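Long-range contacts in glycosyl hydrolase (Rhizobium leguminosarum bv. trifolii, PDB 5NDX), which probably hydrolyses O-glycosidic bonds as a bacterial orthologue of human alpha-L-iduronidase, and here holds two copies of a methylcoumarin-linked uronic acid glycoside: residues Y140-N145 and Y216-E221; P260-E265 and F307-S312. The protein carries 2 engineered substitutions. All blocks are in the same frame, centred on the assembly; numbering follows the deposited sequence.

Interaction 1 (Y140-N145 and Y216-E221); sequences YFETTN and YISIHE. With 8U8 ((2~{R},3~{S},4~{S},5~{R},6~{S})-6-(4-methyl-2-oxidanylidene-chromen-7-yl)oxy-3,4,5-tris(oxidanyl)oxane-2-carboxylic acid), chain N; 8U8 ((2~{R},3~{S},4~{S},5~{R},6~{S})-6-(4-methyl-2-oxidanylidene-chromen-7-yl)oxy-3,4,5-tris(oxidanyl)oxane-2-carboxylic acid), chain M.
Tyr140 lays the face of its ring along the coumarin of the chain N ligand, with 8U8 C12 standing 3.5 Å above the ring plane, over its centre. This is an illustration of how a TIM barrel joins strands that are not neighbours: 140-142 and 216-219 are separated in the sheet by 179-184, their axes pass 9.6 Å apart, and side chains pointing into the barrel span the gap. Tyr216 meets the same ligand from another direction. Its CG takes the crowded position between the backbone N and carbonyl carbon (chi1 66°), and the ring's face lies against the methyl edge of the coumarin, with 8U8 C15 3.9 Å above the ring plane.

The far end of that ring reaches strand 140-142, where Tyr216 OH donates to Phe141 O at 2.6 Å. The hydroxyl arrives from above the carbonyl plane, and the CB and CG of Glu142 pack against its oxygen. Glu142 leaves the backbone with CG anti to N (chi1 -155°) and runs extended toward the second strand. There Ser218 OG donates to Glu142 OE2 at 2.6 Å, onto the anti lone pair of OE2, the one turned away from OE1, while OE1 forms a salt bridge with Arg57.

Further along, Asn145 precedes Gln146, the predicted proton-donor position, which is changed in this structure. Arg57 binds Asn145 OD1. Although this side chain is poorly ordered, Asn145 ND2 donates to O3 of the chain M ligand at 3.0 Å, bent to 137° at the hydrogen.

Interaction 2 (P260-E265 and F307-S312); sequences PIVNDE and FTFLSS. Unlike the reference sequence in segment 307-312: Ser312 (reference Asn). With 8U8 ((2~{R},3~{S},4~{S},5~{R},6~{S})-6-(4-methyl-2-oxidanylidene-chromen-7-yl)oxy-3,4,5-tris(oxidanyl)oxane-2-carboxylic acid), chain N; 8U8 ((2~{R},3~{S},4~{S},5~{R},6~{S})-6-(4-methyl-2-oxidanylidene-chromen-7-yl)oxy-3,4,5-tris(oxidanyl)oxane-2-carboxylic acid), chain M.
Two phenylalanine rings of strand 307-310 lie on opposite faces of the sheet. Phe309 has the chain N coumarin over one face, 8U8 C8 standing 3.5 Å above the ring plane and offset toward the rim, while Val262 CG1 sits at the ring's edge. Phe307 instead has Ile261 O over one face and Leu310 CB at its edge, and packs outward against helix 282-300. In this TIM barrel the parallel neighbours 261-263 and 307-310 send Val262 and Phe309 inward, and Ile261, Asn263, Phe307 and Leu310 toward the surrounding helices.

Thr308 N donates to Ile261 O at 2.9 Å, straight (166°) and in the carbonyl plane. Asn263 N reaches Phe309 O, 3.0 Å away, on a more bent path (144°). Ser311 N then donates to Asn263 O. Between the first two the register slips by one residue; this beta bulge, with Thr308 as the extra residue pointing toward 260-265, sets Phe307 and Phe309 on opposite faces. Thr308 OG1 bonds to Asn306 O; its CG2, anti to the backbone N, meets O8 of the same coumarin.

Beyond the strands, a water bridges Asp264 O, Ser311 OG and the carbonyl of Ser312, which differs from the reference sequence. Asn263 OD1 accepts from Glu265 N in an Asx turn, while its ND2 binds Glu221 O. The turn carries Glu265 to the end of the seventh barrel strand, a position consistent with that of the nucleophile in clan GH-A enzymes. Lys222 and Arg57 salt-bridge its carboxylate, and O3 of the chain M ligand donates to Glu265 OE2 at 2.5 Å.

How the interactions relate
Followed from the N terminus, the chain first closes interaction 1 across 70 residues that hold helices 155-171 and 190-200 and strand 179-184. Only then does interaction 2 open, its segments 260-265 and 307-312 joined through helix 282-300; the two loops run in series, neither nesting nor crossing. Strand 216-219 lies beside 261-263 in the barrel, so the contacts share one wall. There His220 ND1 probably hydrogen-bonds to Asp264 OD1, and Glu142 OE2 lies 2.5 Å from Asp264 OD2, a closeness that would be eased if one carboxylate carried a proton. Tyr140 and Phe309 sandwich the chain N coumarin from opposite faces; Asn145 and Glu265 converge on O3 of chain M.

Interaction 1 (Y140-N145 and Y216-E221)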
loop_
_atom_site.group_PDB
_atom_site.type_symbol
_atom_site.label_atom_id
_atom_site.label_comp_id
_atom_site.label_asym_id
_atom_site.label_seq_id
_atom_site.Cartn_x
_atom_site.Cartn_y
_atom_site.Cartn_z
ATOM N N TYR A 140 9.696 -12.068 -2.370
ATOM C CA TYR A 140 9.944 -12.139 -3.817
ATOM C C TYR A 140 11.228 -11.385 -4.083
ATOM O O TYR A 140 11.463 -10.367 -3.476
ATOM C CB TYR A 140 8.779 -11.588 -4.654
ATOM C CG TYR A 140 7.537 -12.406 -4.480
ATOM C CD1 TYR A 140 6.695 -12.194 -3.407
ATOM C CD2 TYR A 140 7.237 -13.443 -5.349
ATOM C CE1 TYR A 140 5.578 -13.010 -3.200
ATOM C CE2 TYR A 140 6.092 -14.247 -5.176
ATOM C CZ TYR A 140 5.284 -14.059 -4.088
ATOM O OH TYR A 140 4.150 -14.876 -3.905
ATOM N N PHE A 141 12.059 -11.922 -4.975
ATOM C CA PHE A 141 13.300 -11.289 -5.382
ATOM C C PHE A 141 13.152 -10.832 -6.800
ATOM O O PHE A 141 12.532 -11.518 -7.603
ATOM C CB PHE A 141 14.473 -12.262 -5.280
ATOM C CG PHE A 141 14.777 -12.641 -3.880
ATOM C CD1 PHE A 141 15.638 -11.851 -3.121
ATOM C CD2 PHE A 141 14.110 -13.694 -3.284
ATOM C CE1 PHE A 141 15.894 -12.168 -1.790
ATOM C CE2 PHE A 141 14.333 -14.001 -1.950
ATOM C CZ PHE A 141 15.231 -13.239 -1.214
ATOM N N GLU A 142 13.736 -9.676 -7.085
ATOM C CA GLU A 142 13.610 -9.022 -8.384
ATOM C C GLU A 142 14.941 -8.511 -8.864
ATOM O O GLU A 142 15.802 -8.135 -8.064
ATOM C CB GLU A 142 12.692 -7.776 -8.287
ATOM C CG GLU A 142 12.061 -7.447 -9.610
ATOM C CD GLU A 142 11.183 -6.210 -9.583
ATOM O OE1 GLU A 142 11.344 -5.409 -8.664
ATOM O OE2 GLU A 142 10.367 -6.034 -10.496
ATOM N N THR A 143 15.072 -8.427 -10.170
ATOM C CA THR A 143 16.191 -7.690 -10.763
ATOM C C THR A 143 16.173 -6.213 -10.380
ATOM O O THR A 143 15.135 -5.618 -10.029
ATOM C CB THR A 143 16.113 -7.603 -12.285
ATOM O OG1 THR A 143 14.854 -6.988 -12.624
ATOM C CG2 THR A 143 16.257 -8.938 -12.912
ATOM N N THR A 144 17.362 -5.656 -10.535
ATOM C CA THR A 144 17.703 -4.286 -10.253
ATOM C C THR A 144 16.830 -3.471 -11.127
ATOM O O THR A 144 16.566 -3.799 -12.306
ATOM C CB THR A 144 19.234 -3.990 -10.559
ATOM O OG1 THR A 144 19.739 -2.918 -9.753
ATOM C CG2 THR A 144 19.478 -3.696 -12.048
ATOM N N ASN A 145 16.446 -2.365 -10.538
ATOM C CA ASN A 145 15.418 -1.516 -11.076
ATOM C C ASN A 145 15.851 -0.939 -12.438
ATOM O O ASN A 145 17.070 -0.848 -12.767
ATOM C CB ASN A 145 15.117 -0.394 -10.081
ATOM C CG ASN A 145 13.933 0.451 -10.502
ATOM O OD1 ASN A 145 12.820 -0.073 -10.729
ATOM N ND2 ASN A 145 14.179 1.768 -10.669
ATOM N N TYR A 216 8.320 -14.770 -12.682
ATOM C CA TYR A 216 7.306 -13.726 -12.992
ATOM C C TYR A 216 7.951 -12.664 -13.859
ATOM O O TYR A 216 9.165 -12.465 -13.818
ATOM C CB TYR A 216 6.671 -13.141 -11.689
ATOM C CG TYR A 216 7.664 -12.375 -10.866
ATOM C CD1 TYR A 216 7.931 -11.050 -11.140
ATOM C CD2 TYR A 216 8.410 -12.997 -9.863
ATOM C CE1 TYR A 216 8.886 -10.329 -10.409
ATOM C CE2 TYR A 216 9.365 -12.302 -9.144
ATOM C CZ TYR A 216 9.591 -10.949 -9.410
ATOM O OH TYR A 216 10.553 -10.211 -8.731
ATOM N N ILE A 217 7.121 -11.954 -14.611
ATOM C CA ILE A 217 7.560 -10.870 -15.437
ATOM C C ILE A 217 7.096 -9.540 -14.845
ATOM O O ILE A 217 5.903 -9.336 -14.641
ATOM C CB ILE A 217 7.021 -11.066 -16.866
ATOM C CG1 ILE A 217 7.629 -12.349 -17.465
ATOM C CG2 ILE A 217 7.398 -9.883 -17.735
ATOM C CD1 ILE A 217 6.849 -12.893 -18.628
ATOM N N SER A 218 8.035 -8.625 -14.602
ATOM C CA SER A 218 7.704 -7.348 -14.016
ATOM C C SER A 218 8.080 -6.178 -14.907
ATOM O O SER A 218 9.174 -6.153 -15.490
ATOM C CB SER A 218 8.341 -7.182 -12.637
ATOM O OG SER A 218 9.725 -7.239 -12.725
ATOM N N ILE A 219 7.170 -5.213 -14.973
ATOM C CA ILE A 219 7.372 -3.933 -15.632
ATOM C C ILE A 219 6.802 -2.803 -14.773
ATOM O O ILE A 219 6.029 -3.095 -13.853
ATOM C CB ILE A 219 6.653 -3.913 -16.995
ATOM C CG1 ILE A 219 5.172 -4.206 -16.860
ATOM C CG2 ILE A 219 7.275 -4.945 -17.932
ATOM C CD1 ILE A 219 4.443 -4.129 -18.190
ATOM N N HIS A 220 7.193 -1.546 -15.042
ATOM C CA HIS A 220 6.474 -0.391 -14.524
ATOM C C HIS A 220 5.663 0.238 -15.658
ATOM O O HIS A 220 6.197 0.530 -16.721
ATOM C CB HIS A 220 7.291 0.836 -14.054
ATOM C CG HIS A 220 8.616 0.571 -13.496
ATOM N ND1 HIS A 220 8.922 -0.571 -12.802
ATOM C CD2 HIS A 220 9.716 1.351 -13.458
ATOM C CE1 HIS A 220 10.149 -0.491 -12.342
ATOM N NE2 HIS A 220 10.671 0.640 -12.770
ATOM N N GLU A 221 4.427 0.528 -15.361
ATOM C CA GLU A 221 3.551 1.270 -16.264
ATOM C C GLU A 221 2.759 2.259 -15.417
ATOM O O GLU A 221 2.067 1.871 -14.462
ATOM C CB GLU A 221 2.611 0.335 -17.037
ATOM C CG GLU A 221 3.281 -0.663 -17.999
ATOM C CD GLU A 221 4.009 0.003 -19.177
ATOM O OE1 GLU A 221 3.921 1.263 -19.325
ATOM O OE2 GLU A 221 4.700 -0.734 -19.951
HETATM C C15 8U8 N . 6.319 -10.296 -7.331
HETATM C C13 8U8 N . 5.309 -11.260 -7.266
HETATM C C14 8U8 N . 5.309 -12.329 -8.152
HETATM C C16 8U8 N . 4.353 -13.328 -8.038
HETATM O O9 8U8 N . 4.334 -14.235 -8.860
HETATM O O8 8U8 N . 3.362 -13.231 -7.110
HETATM C C11 8U8 N . 3.375 -12.227 -6.209
HETATM C C10 8U8 N . 2.392 -12.278 -5.252
HETATM C C12 8U8 N . 4.330 -11.222 -6.267
HETATM C C7 8U8 N . 4.277 -10.230 -5.287
HETATM C C8 8U8 N . 3.278 -10.273 -4.322
HETATM C C9 8U8 N . 2.331 -11.299 -4.284
HETATM O O2 8U8 N . 1.377 -11.301 -3.298
HETATM C C5 8U8 N . 0.706 -12.548 -2.972
HETATM O O1 8U8 N . -0.384 -12.537 -3.910
HETATM C C1 8U8 N . -1.386 -13.574 -3.804
HETATM C C6 8U8 N . -0.782 -14.993 -4.094
HETATM O O7 8U8 N . 0.241 -15.081 -4.802
HETATM O O6 8U8 N . -1.332 -15.957 -3.540
HETATM C C2 8U8 N . -1.961 -13.467 -2.394
HETATM O O5 8U8 N . -3.021 -14.444 -2.154
HETATM C C3 8U8 N . -0.832 -13.618 -1.349
HETATM O O4 8U8 N . -1.398 -13.425 -0.079
HETATM C C4 8U8 N . 0.225 -12.534 -1.563
HETATM O O3 8U8 N . 1.340 -12.704 -0.685
HETATM C C15 8U8 M . 14.863 8.437 -16.052
HETATM C C13 8U8 M . 13.723 7.669 -16.382
HETATM C C14 8U8 M . 13.462 7.406 -17.729
HETATM C C16 8U8 M . 12.367 6.619 -18.096
HETATM O O9 8U8 M . 12.183 6.457 -19.301
HETATM O O8 8U8 M . 11.510 6.098 -17.146
HETATM C C11 8U8 M . 11.800 6.238 -15.812
HETATM C C10 8U8 M . 10.994 5.585 -14.874
HETATM C C12 8U8 M . 12.905 7.039 -15.413
HETATM C C7 8U8 M . 13.182 7.127 -14.035
HETATM C C8 8U8 M . 12.376 6.467 -13.101
HETATM C C9 8U8 M . 11.270 5.702 -13.507
HETATM O O2 8U8 M . 10.468 5.004 -12.625
HETATM C C5 8U8 M . 10.273 5.373 -11.204
HETATM O O1 8U8 M . 9.983 6.777 -11.128
HETATM C C1 8U8 M . 10.094 7.399 -9.906
HETATM C C6 8U8 M . 8.987 8.290 -9.924
HETATM O O7 8U8 M . 9.096 9.297 -9.235
HETATM O O6 8U8 M . 8.031 7.950 -10.596
HETATM C C2 8U8 M . 9.890 6.513 -8.640
HETATM O O5 8U8 M . 8.478 6.267 -8.466
HETATM C C3 8U8 M . 10.737 5.166 -8.666
HETATM O O4 8U8 M . 11.716 5.209 -7.687
HETATM C C4 8U8 M . 11.372 4.909 -10.070
HETATM O O3 8U8 M . 11.839 3.499 -10.115
#

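Interaction 2 (P260-E265 and F307-S312)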
loop_
_atom_site.group_PDB
_atom_site.type_symbol
_atom_site.label_atom_id
_atom_site.label_comp_id
_atom_site.label_asym_id
_atom_site.label_seq_id
_atom_site.Cartn_x
_atom_site.Cartn_y
_atom_site.Cartn_z
ATOM N N PRO A 260 3.149 -15.256 -14.158
ATOM C CA PRO A 260 2.636 -14.124 -13.397
ATOM C C PRO A 260 3.191 -12.793 -13.922
ATOM O O PRO A 260 4.382 -12.687 -14.216
ATOM C CB PRO A 260 3.068 -14.438 -11.952
ATOM C CG PRO A 260 3.158 -15.961 -11.896
ATOM C CD PRO A 260 3.596 -16.378 -13.292
ATOM N N ILE A 261 2.300 -11.840 -14.125
ATOM C CA ILE A 261 2.654 -10.476 -14.597
ATOM C C ILE A 261 2.527 -9.520 -13.432
ATOM O O ILE A 261 1.508 -9.545 -12.702
ATOM C CB ILE A 261 1.701 -9.994 -15.706
ATOM C CG1 ILE A 261 1.676 -10.997 -16.867
ATOM C CG2 ILE A 261 2.121 -8.625 -16.240
ATOM C CD1 ILE A 261 3.030 -11.232 -17.528
ATOM N N VAL A 262 3.540 -8.676 -13.261
ATOM C CA VAL A 262 3.613 -7.760 -12.133
ATOM C C VAL A 262 3.876 -6.350 -12.667
ATOM O O VAL A 262 4.758 -6.175 -13.514
ATOM C CB VAL A 262 4.738 -8.213 -11.214
ATOM C CG1 VAL A 262 5.043 -7.162 -10.149
ATOM C CG2 VAL A 262 4.363 -9.565 -10.601
ATOM N N ASN A 263 3.064 -5.381 -12.260
ATOM C CA ASN A 263 3.396 -3.967 -12.415
ATOM C C ASN A 263 3.970 -3.531 -11.065
ATOM O O ASN A 263 3.238 -3.318 -10.127
ATOM C CB ASN A 263 2.197 -3.157 -12.806
ATOM C CG ASN A 263 2.515 -1.707 -13.118
ATOM O OD1 ASN A 263 3.547 -1.154 -12.720
ATOM N ND2 ASN A 263 1.579 -1.065 -13.784
ATOM N N ASP A 264 5.282 -3.363 -11.007
ATOM C CA ASP A 264 5.993 -3.140 -9.758
ATOM C C ASP A 264 6.071 -1.661 -9.345
ATOM O O ASP A 264 6.651 -1.338 -8.293
ATOM C CB ASP A 264 7.406 -3.835 -9.807
ATOM C CG ASP A 264 8.307 -3.307 -10.922
ATOM O OD1 ASP A 264 7.919 -2.329 -11.652
ATOM O OD2 ASP A 264 9.441 -3.827 -11.071
ATOM N N GLU A 265 5.527 -0.770 -10.172
ATOM C CA GLU A 265 5.471 0.654 -9.852
ATOM C C GLU A 265 4.340 1.306 -10.599
ATOM O O GLU A 265 4.542 1.899 -11.671
ATOM C CB GLU A 265 6.762 1.376 -10.266
ATOM C CG GLU A 265 7.806 1.455 -9.215
ATOM C CD GLU A 265 9.003 2.263 -9.675
ATOM O OE1 GLU A 265 8.816 3.431 -10.100
ATOM O OE2 GLU A 265 10.126 1.743 -9.567
ATOM N N PHE A 307 -2.371 -11.727 -14.328
ATOM C CA PHE A 307 -1.935 -10.503 -13.647
ATOM C C PHE A 307 -1.973 -10.762 -12.145
ATOM O O PHE A 307 -2.991 -11.126 -11.626
ATOM C CB PHE A 307 -2.773 -9.280 -14.005
ATOM C CG PHE A 307 -2.170 -8.011 -13.507
ATOM C CD1 PHE A 307 -1.195 -7.345 -14.248
ATOM C CD2 PHE A 307 -2.522 -7.514 -12.262
ATOM C CE1 PHE A 307 -0.601 -6.202 -13.741
ATOM C CE2 PHE A 307 -1.955 -6.356 -11.766
ATOM C CZ PHE A 307 -0.985 -5.704 -12.513
ATOM N N THR A 308 -0.860 -10.569 -11.458
ATOM C CA THR A 308 -0.699 -11.060 -10.095
ATOM C C THR A 308 -0.431 -10.020 -9.003
ATOM O O THR A 308 -0.781 -10.273 -7.830
ATOM C CB THR A 308 0.436 -12.129 -10.104
ATOM O OG1 THR A 308 0.015 -13.213 -10.946
ATOM C CG2 THR A 308 0.715 -12.697 -8.739
ATOM N N PHE A 309 0.263 -8.932 -9.324
ATOM C CA PHE A 309 0.600 -7.941 -8.322
ATOM C C PHE A 309 0.763 -6.557 -8.953
ATOM O O PHE A 309 1.276 -6.420 -10.046
ATOM C CB PHE A 309 1.867 -8.370 -7.618
ATOM C CG PHE A 309 2.246 -7.563 -6.423
ATOM C CD1 PHE A 309 1.423 -7.487 -5.343
ATOM C CD2 PHE A 309 3.488 -6.988 -6.347
ATOM C CE1 PHE A 309 1.792 -6.802 -4.203
ATOM C CE2 PHE A 309 3.885 -6.288 -5.219
ATOM C CZ PHE A 309 3.012 -6.172 -4.147
ATOM N N LEU A 310 0.275 -5.563 -8.241
ATOM C CA LEU A 310 0.347 -4.159 -8.650
ATOM C C LEU A 310 0.854 -3.427 -7.424
ATOM O O LEU A 310 0.213 -3.460 -6.370
ATOM C CB LEU A 310 -1.025 -3.692 -9.072
ATOM C CG LEU A 310 -1.177 -2.253 -9.534
ATOM C CD1 LEU A 310 -2.415 -2.186 -10.385
ATOM C CD2 LEU A 310 -1.291 -1.287 -8.374
ATOM N N SER A 311 2.042 -2.852 -7.504
ATOM C CA SER A 311 2.604 -2.130 -6.359
ATOM C C SER A 311 2.590 -0.638 -6.692
ATOM O O SER A 311 2.997 -0.237 -7.768
ATOM C CB SER A 311 4.019 -2.624 -6.086
ATOM O OG SER A 311 4.629 -2.043 -4.947
ATOM N N SER A 312 2.158 0.152 -5.743
ATOM C CA SER A 312 2.271 1.592 -5.763
ATOM C C SER A 312 3.673 1.987 -5.313
ATOM O O SER A 312 4.385 1.185 -4.753
ATOM C CB SER A 312 1.202 2.171 -4.840
ATOM O OG SER A 312 -0.046 1.923 -5.424
HETATM C C15 8U8 N . 6.319 -10.296 -7.331
HETATM C C13 8U8 N . 5.309 -11.260 -7.266
HETATM C C14 8U8 N . 5.309 -12.329 -8.152
HETATM C C16 8U8 N . 4.353 -13.328 -8.038
HETATM O O9 8U8 N . 4.334 -14.235 -8.860
HETATM O O8 8U8 N . 3.362 -13.231 -7.110
HETATM C C11 8U8 N . 3.375 -12.227 -6.209
HETATM C C10 8U8 N . 2.392 -12.278 -5.252
HETATM C C12 8U8 N . 4.330 -11.222 -6.267
HETATM C C7 8U8 N . 4.277 -10.230 -5.287
HETATM C C8 8U8 N . 3.278 -10.273 -4.322
HETATM C C9 8U8 N . 2.331 -11.299 -4.284
HETATM O O2 8U8 N . 1.377 -11.301 -3.298
HETATM C C5 8U8 N . 0.706 -12.548 -2.972
HETATM O O1 8U8 N . -0.384 -12.537 -3.910
HETATM C C1 8U8 N . -1.386 -13.574 -3.804
HETATM C C6 8U8 N . -0.782 -14.993 -4.094
HETATM O O7 8U8 N . 0.241 -15.081 -4.802
HETATM O O6 8U8 N . -1.332 -15.957 -3.540
HETATM C C2 8U8 N . -1.961 -13.467 -2.394
HETATM O O5 8U8 N . -3.021 -14.444 -2.154
HETATM C C3 8U8 N . -0.832 -13.618 -1.349
HETATM O O4 8U8 N . -1.398 -13.425 -0.079
HETATM C C4 8U8 N . 0.225 -12.534 -1.563
HETATM O O3 8U8 N . 1.340 -12.704 -0.685
HETATM C C15 8U8 M . 14.863 8.437 -16.052
HETATM C C13 8U8 M . 13.723 7.669 -16.382
HETATM C C14 8U8 M . 13.462 7.406 -17.729
HETATM C C16 8U8 M . 12.367 6.619 -18.096
HETATM O O9 8U8 M . 12.183 6.457 -19.301
HETATM O O8 8U8 M . 11.510 6.098 -17.146
HETATM C C11 8U8 M . 11.800 6.238 -15.812
HETATM C C10 8U8 M . 10.994 5.585 -14.874
HETATM C C12 8U8 M . 12.905 7.039 -15.413
HETATM C C7 8U8 M . 13.182 7.127 -14.035
HETATM C C8 8U8 M . 12.376 6.467 -13.101
HETATM C C9 8U8 M . 11.270 5.702 -13.507
HETATM O O2 8U8 M . 10.468 5.004 -12.625
HETATM C C5 8U8 M . 10.273 5.373 -11.204
HETATM O O1 8U8 M . 9.983 6.777 -11.128
HETATM C C1 8U8 M . 10.094 7.399 -9.906
HETATM C C6 8U8 M . 8.987 8.290 -9.924
HETATM O O7 8U8 M . 9.096 9.297 -9.235
HETATM O O6 8U8 M . 8.031 7.950 -10.596
HETATM C C2 8U8 M . 9.890 6.513 -8.640
HETATM O O5 8U8 M . 8.478 6.267 -8.466
HETATM C C3 8U8 M . 10.737 5.166 -8.666
HETATM O O4 8U8 M . 11.716 5.209 -7.687
HETATM C C4 8U8 M . 11.372 4.909 -10.070
HETATM O O3 8U8 M . 11.839 3.499 -10.115
HETATM O O HOH W 1 6.486 -0.032 -5.895
#